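Local coordinates for lipoate-protein ligase, putative (Streptococcus pneumoniae, PDB 1VQZ) that is a putative lipoate-protein ligase, built from a catalytic domain of the lipoyl ligase A/B family and a C-terminal domain, at residues 90-95 with 161-166; 21-26 with 48-53; 119-124 with 207-212. All blocks are in the same frame, centred on the assembly; numbering follows the deposited sequence.

Interaction 1: residues 90-95 with 161-166; sequences DLNNLN and LLFDVD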
ATOM      1  N   ASP A  90       9.695  -3.158 -10.389  1.00 29.19           N
ATOM      2  CA  ASP A  90      10.957  -3.182 -11.062  1.00 28.05           C
ATOM      3  C   ASP A  90      11.310  -1.789 -11.577  1.00 30.96           C
ATOM      4  O   ASP A  90      10.583  -0.810 -11.320  1.00 30.28           O
ATOM      5  CB  ASP A  90      11.004  -4.327 -12.118  1.00 29.39           C
ATOM      6  CG  ASP A  90      10.202  -4.054 -13.401  1.00 29.59           C
ATOM      7  OD1 ASP A  90       9.737  -2.932 -13.658  1.00 31.88           O
ATOM      8  OD2 ASP A  90      10.028  -5.022 -14.190  1.00 28.52           O
ATOM      9  N   LEU A  91      12.422  -1.687 -12.319  1.00 30.44           N
ATOM     10  CA  LEU A  91      12.893  -0.409 -12.786  1.00 31.36           C
ATOM     11  C   LEU A  91      11.954   0.279 -13.803  1.00 30.65           C
ATOM     12  O   LEU A  91      12.194   1.419 -14.149  1.00 28.88           O
ATOM     13  CB  LEU A  91      14.298  -0.532 -13.389  1.00 30.81           C
ATOM     14  CG  LEU A  91      15.385  -0.830 -12.369  1.00 26.90           C
ATOM     15  CD1 LEU A  91      16.736  -0.838 -13.098  1.00 37.63           C
ATOM     16  CD2 LEU A  91      15.423   0.194 -11.172  1.00 30.86           C
ATOM     17  N   ASN A  92      10.927  -0.432 -14.270  1.00 30.43           N
ATOM     18  CA  ASN A  92       9.922   0.109 -15.171  1.00 30.11           C
ATOM     19  C   ASN A  92       8.531   0.275 -14.526  1.00 29.30           C
ATOM     20  O   ASN A  92       7.480   0.457 -15.218  1.00 27.38           O
ATOM     21  CB  ASN A  92       9.866  -0.743 -16.427  1.00 31.82           C
ATOM     22  CG  ASN A  92      11.054  -0.530 -17.302  1.00 35.15           C
ATOM     23  OD1 ASN A  92      11.268   0.574 -17.757  1.00 33.25           O
ATOM     24  ND2 ASN A  92      11.848  -1.577 -17.526  1.00 33.63           N
ATOM     25  N   ASN A  93       8.545   0.267 -13.198  1.00 31.27           N
ATOM     26  CA  ASN A  93       7.360   0.570 -12.372  1.00 31.69           C
ATOM     27  C   ASN A  93       7.576   1.924 -11.762  1.00 32.33           C
ATOM     28  O   ASN A  93       8.528   2.095 -11.013  1.00 36.15           O
ATOM     29  CB  ASN A  93       7.212  -0.486 -11.280  1.00 33.42           C
ATOM     30  CG  ASN A  93       6.039  -0.210 -10.359  1.00 29.13           C
ATOM     31  OD1 ASN A  93       4.907  -0.425 -10.737  1.00 37.71           O
ATOM     32  ND2 ASN A  93       6.314   0.204  -9.139  1.00 39.10           N
ATOM     33  N   LEU A  94       6.713   2.880 -12.071  1.00 29.76           N
ATOM     34  CA  LEU A  94       6.878   4.249 -11.611  1.00 29.55           C
ATOM     35  C   LEU A  94       5.914   4.481 -10.473  1.00 29.16           C
ATOM     36  O   LEU A  94       4.700   4.429 -10.660  1.00 30.58           O
ATOM     37  CB  LEU A  94       6.589   5.253 -12.738  1.00 27.09           C
ATOM     38  CG  LEU A  94       6.764   6.737 -12.392  1.00 28.75           C
ATOM     39  CD1 LEU A  94       8.132   7.015 -11.901  1.00 25.81           C
ATOM     40  CD2 LEU A  94       6.416   7.613 -13.614  1.00 31.26           C
ATOM     41  N   ASN A  95       6.491   4.710  -9.297  1.00 29.46           N
ATOM     42  CA  ASN A  95       5.758   4.993  -8.058  1.00 29.44           C
ATOM     43  C   ASN A  95       5.424   6.470  -7.977  1.00 26.74           C
ATOM     44  O   ASN A  95       6.215   7.314  -8.375  1.00 29.77           O
ATOM     45  CB  ASN A  95       6.619   4.546  -6.838  1.00 28.27           C
ATOM     46  CG  ASN A  95       6.879   3.028  -6.840  1.00 31.57           C
ATOM     47  OD1 ASN A  95       8.024   2.551  -6.964  1.00 38.83           O
ATOM     48  ND2 ASN A  95       5.817   2.283  -6.799  1.00 29.47           N
ATOM     49  N   LEU A 161       2.440   3.167 -11.390  1.00 29.18           N
ATOM     50  CA  LEU A 161       2.098   3.291 -12.802  1.00 27.76           C
ATOM     51  C   LEU A 161       2.915   2.235 -13.555  1.00 28.99           C
ATOM     52  O   LEU A 161       4.147   2.205 -13.457  1.00 27.12           O
ATOM     53  CB  LEU A 161       2.465   4.687 -13.288  1.00 30.61           C
ATOM     54  CG  LEU A 161       1.568   5.807 -12.756  1.00 29.05           C
ATOM     55  CD1 LEU A 161       2.320   7.115 -12.618  1.00 30.48           C
ATOM     56  CD2 LEU A 161       0.372   6.003 -13.686  1.00 28.90           C
ATOM     57  N   LEU A 162       2.221   1.338 -14.254  1.00 29.68           N
ATOM     58  CA  LEU A 162       2.873   0.232 -14.979  1.00 27.85           C
ATOM     59  C   LEU A 162       3.324   0.768 -16.315  1.00 28.16           C
ATOM     60  O   LEU A 162       2.518   0.965 -17.204  1.00 26.55           O
ATOM     61  CB  LEU A 162       1.942  -0.973 -15.191  1.00 31.15           C
ATOM     62  CG  LEU A 162       1.212  -1.513 -13.946  1.00 29.45           C
ATOM     63  CD1 LEU A 162       0.279  -2.690 -14.320  1.00 33.43           C
ATOM     64  CD2 LEU A 162       2.195  -1.904 -12.883  1.00 30.97           C
ATOM     65  N   PHE A 163       4.637   1.020 -16.419  1.00 27.58           N
ATOM     66  CA  PHE A 163       5.186   1.520 -17.622  1.00 26.05           C
ATOM     67  C   PHE A 163       5.714   0.397 -18.506  1.00 27.49           C
ATOM     68  O   PHE A 163       5.330   0.314 -19.679  1.00 26.45           O
ATOM     69  CB  PHE A 163       6.192   2.639 -17.366  1.00 26.68           C
ATOM     70  CG  PHE A 163       6.652   3.296 -18.632  1.00 22.19           C
ATOM     71  CD1 PHE A 163       7.741   2.785 -19.336  1.00 28.16           C
ATOM     72  CD2 PHE A 163       5.963   4.387 -19.135  1.00 23.99           C
ATOM     73  CE1 PHE A 163       8.101   3.370 -20.550  1.00 32.55           C
ATOM     74  CE2 PHE A 163       6.311   4.961 -20.329  1.00 24.72           C
ATOM     75  CZ  PHE A 163       7.367   4.453 -21.035  1.00 27.99           C
ATOM     76  N   ASP A 164       6.558  -0.467 -17.963  1.00 28.48           N
ATOM     77  CA  ASP A 164       6.987  -1.678 -18.693  1.00 28.69           C
ATOM     78  C   ASP A 164       7.446  -2.759 -17.724  1.00 27.39           C
ATOM     79  O   ASP A 164       8.529  -3.333 -17.842  1.00 27.65           O
ATOM     80  CB  ASP A 164       8.102  -1.357 -19.712  1.00 30.26           C
ATOM     81  CG  ASP A 164       8.353  -2.497 -20.739  1.00 30.60           C
ATOM     82  OD1 ASP A 164       7.555  -3.469 -20.859  1.00 29.35           O
ATOM     83  OD2 ASP A 164       9.352  -2.365 -21.507  1.00 32.76           O
ATOM     84  N   VAL A 165       6.611  -3.007 -16.735  1.00 27.02           N
ATOM     85  CA  VAL A 165       6.917  -3.934 -15.693  1.00 24.10           C
ATOM     86  C   VAL A 165       6.880  -5.352 -16.273  1.00 24.02           C
ATOM     87  O   VAL A 165       6.034  -5.672 -17.134  1.00 27.22           O
ATOM     88  CB  VAL A 165       5.895  -3.775 -14.533  1.00 25.76           C
ATOM     89  CG1 VAL A 165       6.242  -4.718 -13.347  1.00 30.15           C
ATOM     90  CG2 VAL A 165       5.859  -2.319 -14.088  1.00 27.40           C
ATOM     91  N   ASP A 166       7.751  -6.219 -15.791  1.00 26.36           N
ATOM     92  CA  ASP A 166       7.622  -7.655 -16.092  1.00 29.20           C
ATOM     93  C   ASP A 166       6.480  -8.209 -15.248  1.00 28.81           C
ATOM     94  O   ASP A 166       6.601  -8.383 -14.035  1.00 29.35           O
ATOM     95  CB  ASP A 166       8.950  -8.347 -15.838  1.00 29.58           C
ATOM     96  CG  ASP A 166       8.969  -9.799 -16.285  1.00 32.98           C
ATOM     97  OD1 ASP A 166       7.912 -10.369 -16.674  1.00 32.07           O
ATOM     98  OD2 ASP A 166      10.075 -10.372 -16.208  1.00 32.92           O
TER
HETATM   99  O   HOH W   1      10.727  -4.413 -16.735  1.00 29.92           O
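Asp90 reaches across to the backbone of Val165 and Asp166 and opens a ladder of bonds that ends in a regular antiparallel strand pair. Its two oxygens take different partners. OD2 takes the N-H of Asp166 on its syn side, 3.0 Å from Asp166 N and nearly straight at 173°, while OD1 turns back to its own chain and accepts from Asn92 N at 2.8 Å, closing an Asx turn. CG sits between the backbone N and the carbonyl carbon (chi1 75°), close to CA and CG1 of Val165, and the two side chains cross at a slant. A water is a further donor to Asp90 OD2; it also donates to Asp164 O and accepts from Asn92 ND2, bridging the two segments.

Asn92 lies within a type I turn from Asp90 to Asn93, and its carbonyl oxygen is gripped twice. Phe163 N meets it nearly head-on to the C=O, and Asp164 N comes at a wider slant, 3.0 Å from Asn92 O. The side chains of Asn92 and Asp164 lie side by side, pointing the same way, and CG2 of Val165 touches both Asn92 O and Asn93 CB, 3.6 Å from the latter.

Asn93 faces Leu162 in a non-hydrogen-bonded pair, its OD1 against Leu162 CD2. Leu94 and Leu161 form the hydrogen-bonded pair that follows, with Leu161 N 2.7 Å from Leu94 O and a second bond returning from Leu94 N to Leu161 O. Their side chains share the other face of the sheet, meeting through the CB atoms.

This is where strands 93-101 and 154-162 pair in the large mixed sheet, with strand 42-47 on the far side of the former; helix 206-220 packs against the side chains of Leu94 and Phe163.

Interaction 2: residues 21-26 with 48-53; sequences NDTAFN and INKPSI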
ATOM      1  N   ASN A  21      17.340   3.921  -6.514  1.00 31.13           N
ATOM      2  CA  ASN A  21      16.515   2.719  -6.695  1.00 30.21           C
ATOM      3  C   ASN A  21      16.538   1.759  -5.497  1.00 31.99           C
ATOM      4  O   ASN A  21      16.007   0.625  -5.585  1.00 31.04           O
ATOM      5  CB  ASN A  21      16.923   1.977  -7.983  1.00 27.19           C
ATOM      6  CG  ASN A  21      16.782   2.844  -9.239  1.00 33.77           C
ATOM      7  OD1 ASN A  21      15.791   3.557  -9.441  1.00 33.25           O
ATOM      8  ND2 ASN A  21      17.773   2.780 -10.075  1.00 23.49           N
ATOM      9  N   ASP A  22      17.125   2.219  -4.385  1.00 31.73           N
ATOM     10  CA  ASP A  22      17.226   1.480  -3.126  1.00 32.07           C
ATOM     11  C   ASP A  22      15.877   1.408  -2.415  1.00 31.82           C
ATOM     12  O   ASP A  22      15.430   2.350  -1.788  1.00 30.45           O
ATOM     13  CB  ASP A  22      18.316   2.147  -2.264  1.00 36.92           C
ATOM     14  CG  ASP A  22      18.668   1.385  -0.943  1.00 39.84           C
ATOM     15  OD1 ASP A  22      17.851   0.684  -0.337  1.00 40.18           O
ATOM     16  OD2 ASP A  22      19.808   1.594  -0.458  1.00 56.63           O
ATOM     17  N   THR A  23      15.237   0.247  -2.515  1.00 30.08           N
ATOM     18  CA  THR A  23      13.859   0.116  -2.117  1.00 30.61           C
ATOM     19  C   THR A  23      13.620   0.581  -0.678  1.00 29.72           C
ATOM     20  O   THR A  23      12.724   1.395  -0.406  1.00 31.34           O
ATOM     21  CB  THR A  23      13.351  -1.345  -2.310  1.00 31.27           C
ATOM     22  OG1 THR A  23      13.522  -1.747  -3.675  1.00 27.92           O
ATOM     23  CG2 THR A  23      11.877  -1.458  -1.948  1.00 33.27           C
ATOM     24  N   ALA A  24      14.397   0.059   0.242  1.00 29.92           N
ATOM     25  CA  ALA A  24      14.213   0.411   1.634  1.00 31.11           C
ATOM     26  C   ALA A  24      14.455   1.903   1.914  1.00 31.51           C
ATOM     27  O   ALA A  24      13.710   2.514   2.686  1.00 31.44           O
ATOM     28  CB  ALA A  24      15.088  -0.444   2.495  1.00 32.33           C
ATOM     29  N   PHE A  25      15.456   2.492   1.258  1.00 27.81           N
ATOM     30  CA  PHE A  25      15.733   3.907   1.357  1.00 26.05           C
ATOM     31  C   PHE A  25      14.540   4.733   0.827  1.00 28.79           C
ATOM     32  O   PHE A  25      14.087   5.704   1.461  1.00 28.59           O
ATOM     33  CB  PHE A  25      17.026   4.278   0.599  1.00 29.89           C
ATOM     34  CG  PHE A  25      17.252   5.762   0.530  1.00 28.75           C
ATOM     35  CD1 PHE A  25      17.742   6.445   1.632  1.00 30.36           C
ATOM     36  CD2 PHE A  25      16.888   6.480  -0.597  1.00 29.03           C
ATOM     37  CE1 PHE A  25      17.900   7.820   1.584  1.00 29.74           C
ATOM     38  CE2 PHE A  25      17.020   7.852  -0.647  1.00 30.37           C
ATOM     39  CZ  PHE A  25      17.515   8.522   0.456  1.00 30.14           C
ATOM     40  N   ASN A  26      14.040   4.332  -0.330  1.00 29.52           N
ATOM     41  CA  ASN A  26      12.963   5.040  -1.010  1.00 30.35           C
ATOM     42  C   ASN A  26      11.683   5.074  -0.194  1.00 29.71           C
ATOM     43  O   ASN A  26      10.944   6.099  -0.170  1.00 28.99           O
ATOM     44  CB  ASN A  26      12.667   4.403  -2.366  1.00 28.96           C
ATOM     45  CG  ASN A  26      13.744   4.688  -3.446  1.00 30.01           C
ATOM     46  OD1 ASN A  26      14.651   5.529  -3.286  1.00 28.90           O
ATOM     47  ND2 ASN A  26      13.649   3.925  -4.572  1.00 26.05           N
ATOM     48  N   ILE A  48      11.318   5.240  -8.291  1.00 32.02           N
ATOM     49  CA  ILE A  48      11.496   3.943  -8.910  1.00 31.22           C
ATOM     50  C   ILE A  48      12.365   3.056  -8.023  1.00 29.13           C
ATOM     51  O   ILE A  48      13.457   3.434  -7.580  1.00 28.37           O
ATOM     52  CB  ILE A  48      12.099   4.064 -10.366  1.00 32.14           C
ATOM     53  CG1 ILE A  48      11.184   4.932 -11.263  1.00 31.58           C
ATOM     54  CG2 ILE A  48      12.322   2.686 -10.965  1.00 30.43           C
ATOM     55  CD1 ILE A  48      11.701   5.188 -12.707  1.00 32.90           C
ATOM     56  N   ASN A  49      11.825   1.876  -7.745  1.00 31.42           N
ATOM     57  CA  ASN A  49      12.512   0.811  -6.994  1.00 30.17           C
ATOM     58  C   ASN A  49      13.070  -0.219  -7.923  1.00 28.50           C
ATOM     59  O   ASN A  49      12.451  -0.530  -8.952  1.00 25.97           O
ATOM     60  CB  ASN A  49      11.512   0.089  -6.112  1.00 31.31           C
ATOM     61  CG  ASN A  49      10.977   0.964  -4.995  1.00 36.18           C
ATOM     62  OD1 ASN A  49      11.723   1.792  -4.437  1.00 32.20           O
ATOM     63  ND2 ASN A  49       9.687   0.715  -4.594  1.00 33.31           N
ATOM     64  N   LYS A  50      14.247  -0.734  -7.558  1.00 29.87           N
ATOM     65  CA  LYS A  50      14.803  -1.953  -8.107  1.00 30.30           C
ATOM     66  C   LYS A  50      13.862  -3.168  -7.871  1.00 28.44           C
ATOM     67  O   LYS A  50      12.978  -3.092  -7.057  1.00 32.72           O
ATOM     68  CB  LYS A  50      16.166  -2.215  -7.450  1.00 30.25           C
ATOM     69  CG  LYS A  50      16.070  -2.736  -6.012  1.00 28.57           C
ATOM     70  CD  LYS A  50      17.351  -2.448  -5.172  1.00 35.52           C
ATOM     71  CE  LYS A  50      18.567  -3.325  -5.561  1.00 38.97           C
ATOM     72  NZ  LYS A  50      18.368  -4.761  -5.263  1.00 33.41           N
ATOM     73  N   PRO A  51      14.064  -4.295  -8.593  1.00 29.48           N
ATOM     74  CA  PRO A  51      13.156  -5.465  -8.405  1.00 31.39           C
ATOM     75  C   PRO A  51      12.853  -5.824  -6.934  1.00 29.03           C
ATOM     76  O   PRO A  51      13.757  -6.150  -6.107  1.00 29.50           O
ATOM     77  CB  PRO A  51      13.871  -6.621  -9.140  1.00 31.59           C
ATOM     78  CG  PRO A  51      14.618  -5.879 -10.281  1.00 37.05           C
ATOM     79  CD  PRO A  51      15.099  -4.556  -9.607  1.00 29.68           C
ATOM     80  N   SER A  52      11.573  -5.802  -6.626  1.00 26.34           N
ATOM     81  CA  SER A  52      11.098  -5.857  -5.252  1.00 27.09           C
ATOM     82  C   SER A  52       9.707  -6.440  -5.158  1.00 28.70           C
ATOM     83  O   SER A  52       8.868  -6.194  -6.028  1.00 29.42           O
ATOM     84  CB  SER A  52      11.076  -4.439  -4.635  1.00 28.26           C
ATOM     85  OG  SER A  52      12.364  -3.788  -4.651  1.00 30.39           O
ATOM     86  N   ILE A  53       9.467  -7.237  -4.115  1.00 29.80           N
ATOM     87  CA  ILE A  53       8.115  -7.548  -3.674  1.00 30.32           C
ATOM     88  C   ILE A  53       7.774  -6.656  -2.489  1.00 29.20           C
ATOM     89  O   ILE A  53       8.410  -6.719  -1.435  1.00 30.52           O
ATOM     90  CB  ILE A  53       7.903  -9.035  -3.278  1.00 27.64           C
ATOM     91  CG1 ILE A  53       8.323  -9.972  -4.429  1.00 29.54           C
ATOM     92  CG2 ILE A  53       6.433  -9.247  -2.864  1.00 30.71           C
ATOM     93  CD1 ILE A  53       7.422  -9.858  -5.673  1.00 36.35           C
TER
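Thr23 and Ser52 meet through their hydroxyls where the N-terminus of helix 23-36 docks on the loop between strand 42-47 of the large mixed sheet and strand 52-55 of the three-stranded one, and on the start of that strand. The helix is N-capped by Asp22, whose OD1 accepts a weak bond from Phe25 N, while its OD2 is paired with Lys241.

Asn26 and Asn49 slide past each other in opposite directions with their amides nearly coplanar, 21° apart. Asn26 ND2 gives an N-H, in the plane of its own amide, to Asn49 OD1 at 2.9 Å. Asn49 CG lies beside the backbone N (chi1 -67°); the CB bond leads away from the helix, yet the amide end comes nearer to it. Asn26 ND2 also bonds Ser20 O, and Asn26 OD1 is held by Asn18, so this buried amide is fixed at both ends.

Across Asn49 runs the side chain of Thr23, at about a right angle, with CG2 4.0 Å from Asn49 CG. The aliphatic part of Lys50 crosses Thr23 in the same manner, its CG beside Thr23 OG1, before NZ goes on to a salt bridge with Glu76. Backbone joins the two segments as well: Lys50 N bonds Asn21 O on a lone pair. Thr23 OG1 donates to Ser52 OG, 2.5 Å away, and Ser52 OG in turn donates to Lys50 O at 2.6 Å.

Interaction 3: residues 119-124 with 207-212; sequences NTLAQL and EKFRDL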
ATOM      1  N   ASN A 119      -3.910  13.600 -19.144  1.00 34.34           N
ATOM      2  CA  ASN A 119      -3.522  14.628 -20.085  1.00 35.47           C
ATOM      3  C   ASN A 119      -2.113  14.415 -20.649  1.00 37.66           C
ATOM      4  O   ASN A 119      -1.919  14.560 -21.864  1.00 38.30           O
ATOM      5  CB  ASN A 119      -3.642  16.006 -19.435  1.00 35.09           C
ATOM      6  CG  ASN A 119      -5.105  16.486 -19.307  1.00 36.86           C
ATOM      7  OD1 ASN A 119      -6.027  15.911 -19.889  1.00 36.99           O
ATOM      8  ND2 ASN A 119      -5.304  17.553 -18.548  1.00 39.75           N
ATOM      9  N   THR A 120      -1.157  14.094 -19.777  1.00 35.81           N
ATOM     10  CA  THR A 120       0.195  13.626 -20.189  1.00 36.07           C
ATOM     11  C   THR A 120       0.045  12.510 -21.241  1.00 35.60           C
ATOM     12  O   THR A 120       0.590  12.610 -22.337  1.00 36.16           O
ATOM     13  CB  THR A 120       1.043  13.134 -18.973  1.00 39.62           C
ATOM     14  OG1 THR A 120       1.177  14.182 -17.999  1.00 38.95           O
ATOM     15  CG2 THR A 120       2.471  12.658 -19.383  1.00 35.59           C
ATOM     16  N   LEU A 121      -0.767  11.496 -20.942  1.00 34.17           N
ATOM     17  CA  LEU A 121      -1.013  10.394 -21.890  1.00 33.28           C
ATOM     18  C   LEU A 121      -1.722  10.857 -23.171  1.00 34.19           C
ATOM     19  O   LEU A 121      -1.372  10.398 -24.273  1.00 32.65           O
ATOM     20  CB  LEU A 121      -1.799   9.252 -21.221  1.00 32.94           C
ATOM     21  CG  LEU A 121      -0.964   8.445 -20.206  1.00 30.35           C
ATOM     22  CD1 LEU A 121      -1.830   7.525 -19.406  1.00 32.99           C
ATOM     23  CD2 LEU A 121       0.144   7.647 -20.873  1.00 32.41           C
ATOM     24  N   ALA A 122      -2.681  11.786 -23.054  1.00 32.64           N
ATOM     25  CA  ALA A 122      -3.343  12.291 -24.251  1.00 33.82           C
ATOM     26  C   ALA A 122      -2.379  13.046 -25.155  1.00 34.13           C
ATOM     27  O   ALA A 122      -2.521  12.984 -26.371  1.00 36.46           O
ATOM     28  CB  ALA A 122      -4.569  13.170 -23.906  1.00 33.29           C
ATOM     29  N   GLN A 123      -1.440  13.791 -24.585  1.00 34.77           N
ATOM     30  CA  GLN A 123      -0.353  14.399 -25.382  1.00 35.67           C
ATOM     31  C   GLN A 123       0.408  13.324 -26.183  1.00 33.10           C
ATOM     32  O   GLN A 123       0.893  13.581 -27.281  1.00 31.17           O
ATOM     33  CB  GLN A 123       0.671  15.096 -24.462  1.00 35.85           C
ATOM     34  CG  GLN A 123       1.756  15.948 -25.187  1.00 43.48           C
ATOM     35  CD  GLN A 123       3.237  15.578 -24.866  1.00 53.19           C
ATOM     36  OE1 GLN A 123       3.620  14.412 -24.956  1.00 66.43           O
ATOM     37  NE2 GLN A 123       4.072  16.590 -24.546  1.00 44.03           N
ATOM     38  N   LEU A 124       0.552  12.145 -25.584  1.00 32.95           N
ATOM     39  CA  LEU A 124       1.313  11.060 -26.167  1.00 31.02           C
ATOM     40  C   LEU A 124       0.499  10.182 -27.127  1.00 30.47           C
ATOM     41  O   LEU A 124       1.015   9.210 -27.652  1.00 32.33           O
ATOM     42  CB  LEU A 124       1.953  10.253 -25.034  1.00 34.06           C
ATOM     43  CG  LEU A 124       2.956  11.041 -24.161  1.00 32.68           C
ATOM     44  CD1 LEU A 124       3.459  10.230 -22.953  1.00 35.95           C
ATOM     45  CD2 LEU A 124       4.152  11.555 -24.983  1.00 35.98           C
ATOM     46  N   GLU A 207      11.811   7.054 -17.531  1.00 27.72           N
ATOM     47  CA  GLU A 207      12.349   8.332 -17.013  1.00 29.17           C
ATOM     48  C   GLU A 207      11.788   9.533 -17.735  1.00 30.01           C
ATOM     49  O   GLU A 207      11.519  10.560 -17.122  1.00 29.42           O
ATOM     50  CB  GLU A 207      13.870   8.395 -17.138  1.00 28.90           C
ATOM     51  CG  GLU A 207      14.651   7.412 -16.256  1.00 29.14           C
ATOM     52  CD  GLU A 207      14.743   5.995 -16.866  1.00 34.09           C
ATOM     53  OE1 GLU A 207      14.234   5.762 -17.986  1.00 29.95           O
ATOM     54  OE2 GLU A 207      15.303   5.101 -16.211  1.00 38.35           O
ATOM     55  N   LYS A 208      11.658   9.422 -19.059  1.00 30.54           N
ATOM     56  CA  LYS A 208      11.043  10.461 -19.870  1.00 29.71           C
ATOM     57  C   LYS A 208       9.591  10.668 -19.460  1.00 30.77           C
ATOM     58  O   LYS A 208       9.140  11.802 -19.258  1.00 29.61           O
ATOM     59  CB  LYS A 208      11.118  10.071 -21.365  1.00 29.39           C
ATOM     60  CG  LYS A 208      10.494  11.088 -22.325  1.00 37.75           C
ATOM     61  CD  LYS A 208      11.174  12.494 -22.317  1.00 40.17           C
ATOM     62  CE  LYS A 208      10.364  13.494 -23.125  1.00 39.03           C
ATOM     63  NZ  LYS A 208      11.074  14.779 -23.376  1.00 36.50           N
ATOM     64  N   PHE A 209       8.860   9.563 -19.323  1.00 30.09           N
ATOM     65  CA  PHE A 209       7.479   9.625 -18.874  1.00 30.57           C
ATOM     66  C   PHE A 209       7.363  10.332 -17.488  1.00 27.61           C
ATOM     67  O   PHE A 209       6.523  11.219 -17.288  1.00 27.94           O
ATOM     68  CB  PHE A 209       6.880   8.212 -18.822  1.00 30.37           C
ATOM     69  CG  PHE A 209       5.411   8.205 -18.457  1.00 27.11           C
ATOM     70  CD1 PHE A 209       4.478   8.750 -19.324  1.00 30.80           C
ATOM     71  CD2 PHE A 209       4.982   7.736 -17.238  1.00 33.75           C
ATOM     72  CE1 PHE A 209       3.101   8.790 -18.994  1.00 33.93           C
ATOM     73  CE2 PHE A 209       3.620   7.757 -16.903  1.00 33.30           C
ATOM     74  CZ  PHE A 209       2.679   8.295 -17.792  1.00 32.94           C
ATOM     75  N   ARG A 210       8.207   9.911 -16.558  1.00 29.81           N
ATOM     76  CA  ARG A 210       8.306  10.525 -15.219  1.00 29.90           C
ATOM     77  C   ARG A 210       8.499  12.054 -15.296  1.00 30.99           C
ATOM     78  O   ARG A 210       7.808  12.829 -14.621  1.00 31.69           O
ATOM     79  CB  ARG A 210       9.479   9.885 -14.492  1.00 33.00           C
ATOM     80  CG  ARG A 210       9.823  10.482 -13.117  1.00 25.01           C
ATOM     81  CD  ARG A 210      11.204  10.060 -12.655  1.00 25.74           C
ATOM     82  NE  ARG A 210      12.211  10.674 -13.520  1.00 31.26           N
ATOM     83  CZ  ARG A 210      13.483  10.285 -13.645  1.00 34.26           C
ATOM     84  NH1 ARG A 210      13.952   9.304 -12.937  1.00 32.38           N
ATOM     85  NH2 ARG A 210      14.300  10.912 -14.474  1.00 40.40           N
ATOM     86  N   ASP A 211       9.445  12.474 -16.119  1.00 30.61           N
ATOM     87  CA  ASP A 211       9.740  13.875 -16.270  1.00 32.35           C
ATOM     88  C   ASP A 211       8.609  14.652 -16.952  1.00 33.19           C
ATOM     89  O   ASP A 211       8.373  15.799 -16.583  1.00 32.49           O
ATOM     90  CB  ASP A 211      11.076  14.037 -16.975  1.00 33.62           C
ATOM     91  CG  ASP A 211      12.251  13.563 -16.098  1.00 32.18           C
ATOM     92  OD1 ASP A 211      12.020  13.243 -14.916  1.00 35.05           O
ATOM     93  OD2 ASP A 211      13.412  13.551 -16.554  1.00 39.18           O
ATOM     94  N   LEU A 212       7.906  14.040 -17.919  1.00 30.23           N
ATOM     95  CA  LEU A 212       6.712  14.680 -18.516  1.00 27.82           C
ATOM     96  C   LEU A 212       5.619  14.857 -17.485  1.00 27.71           C
ATOM     97  O   LEU A 212       4.967  15.881 -17.435  1.00 27.36           O
ATOM     98  CB  LEU A 212       6.149  13.863 -19.676  1.00 29.34           C
ATOM     99  CG  LEU A 212       6.830  13.972 -21.025  1.00 24.53           C
ATOM    100  CD1 LEU A 212       6.404  12.783 -21.976  1.00 30.44           C
ATOM    101  CD2 LEU A 212       6.608  15.294 -21.715  1.00 29.35           C
TER
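Phe209 and Leu212, one turn apart on helix 206-220, receive four side chains from the last turn of helix 110-123 and the residue after it. The axes of the two short helical segments pass 10.9 Å apart at an angle of 122°, and only side chains bridge that gap.

Phe209 CG stands anti to the backbone N (chi1 -176°), and the end of the ring comes nearer to the other helix than the start of the side chain. Three side chains gather along one flank of the ring. Leu121 CD2 is 3.7 Å from Phe209 CE1, Thr120 CG2 comes obliquely to the same ring atom, and Leu124 CD1 lies at the ring edge, near its plane, by Phe209 CD1.

Leu124 and Leu212 reach for each other tip to tip, with Leu124 CD2 4.0 Å from Leu212 CD1. Nearer its backbone, Leu212 is met at CB by Thr120 CG2 at 3.9 Å. The methyl of Thr120 is anti to the backbone N and thus serves both partners, while its OG1, beside that N, bonds Pro116 O within its own helix. Gln123 crosses Leu212 at about a right angle, NE2 beside CD2.

The closest approaches are almost all between carbons; the Gln123 amide nitrogen lies against a methyl. Cohesion here therefore rests on apolar burial and fit rather than on directional bonds, with the one threonine hydroxyl satisfied by its own helix.

How the interactions relate
Interaction 1 stands between the other two and touches both, its centre 12 Å from that of interaction 2 and 14 Å from that of interaction 3. Toward 21-26 and 48-53, Leu94 CD1 packs on Ile48 CG1 at 3.7 Å, and Leu91 CD2 lies 3.6 Å from Asn21 CG. Toward 207-212, Phe163 CE2 meets Phe209 CB at 3.6 Å, and Leu94 CD2 rests on Arg210 CA. Leu94 thus contacts both neighbours through different methyls. Interactions 2 and 3 do not touch, their nearest atoms being about 5 Å apart. Bound 1,2-ethanediol, probably from the crystallisation liquor, lies near Asn21, Leu94 and Leu212.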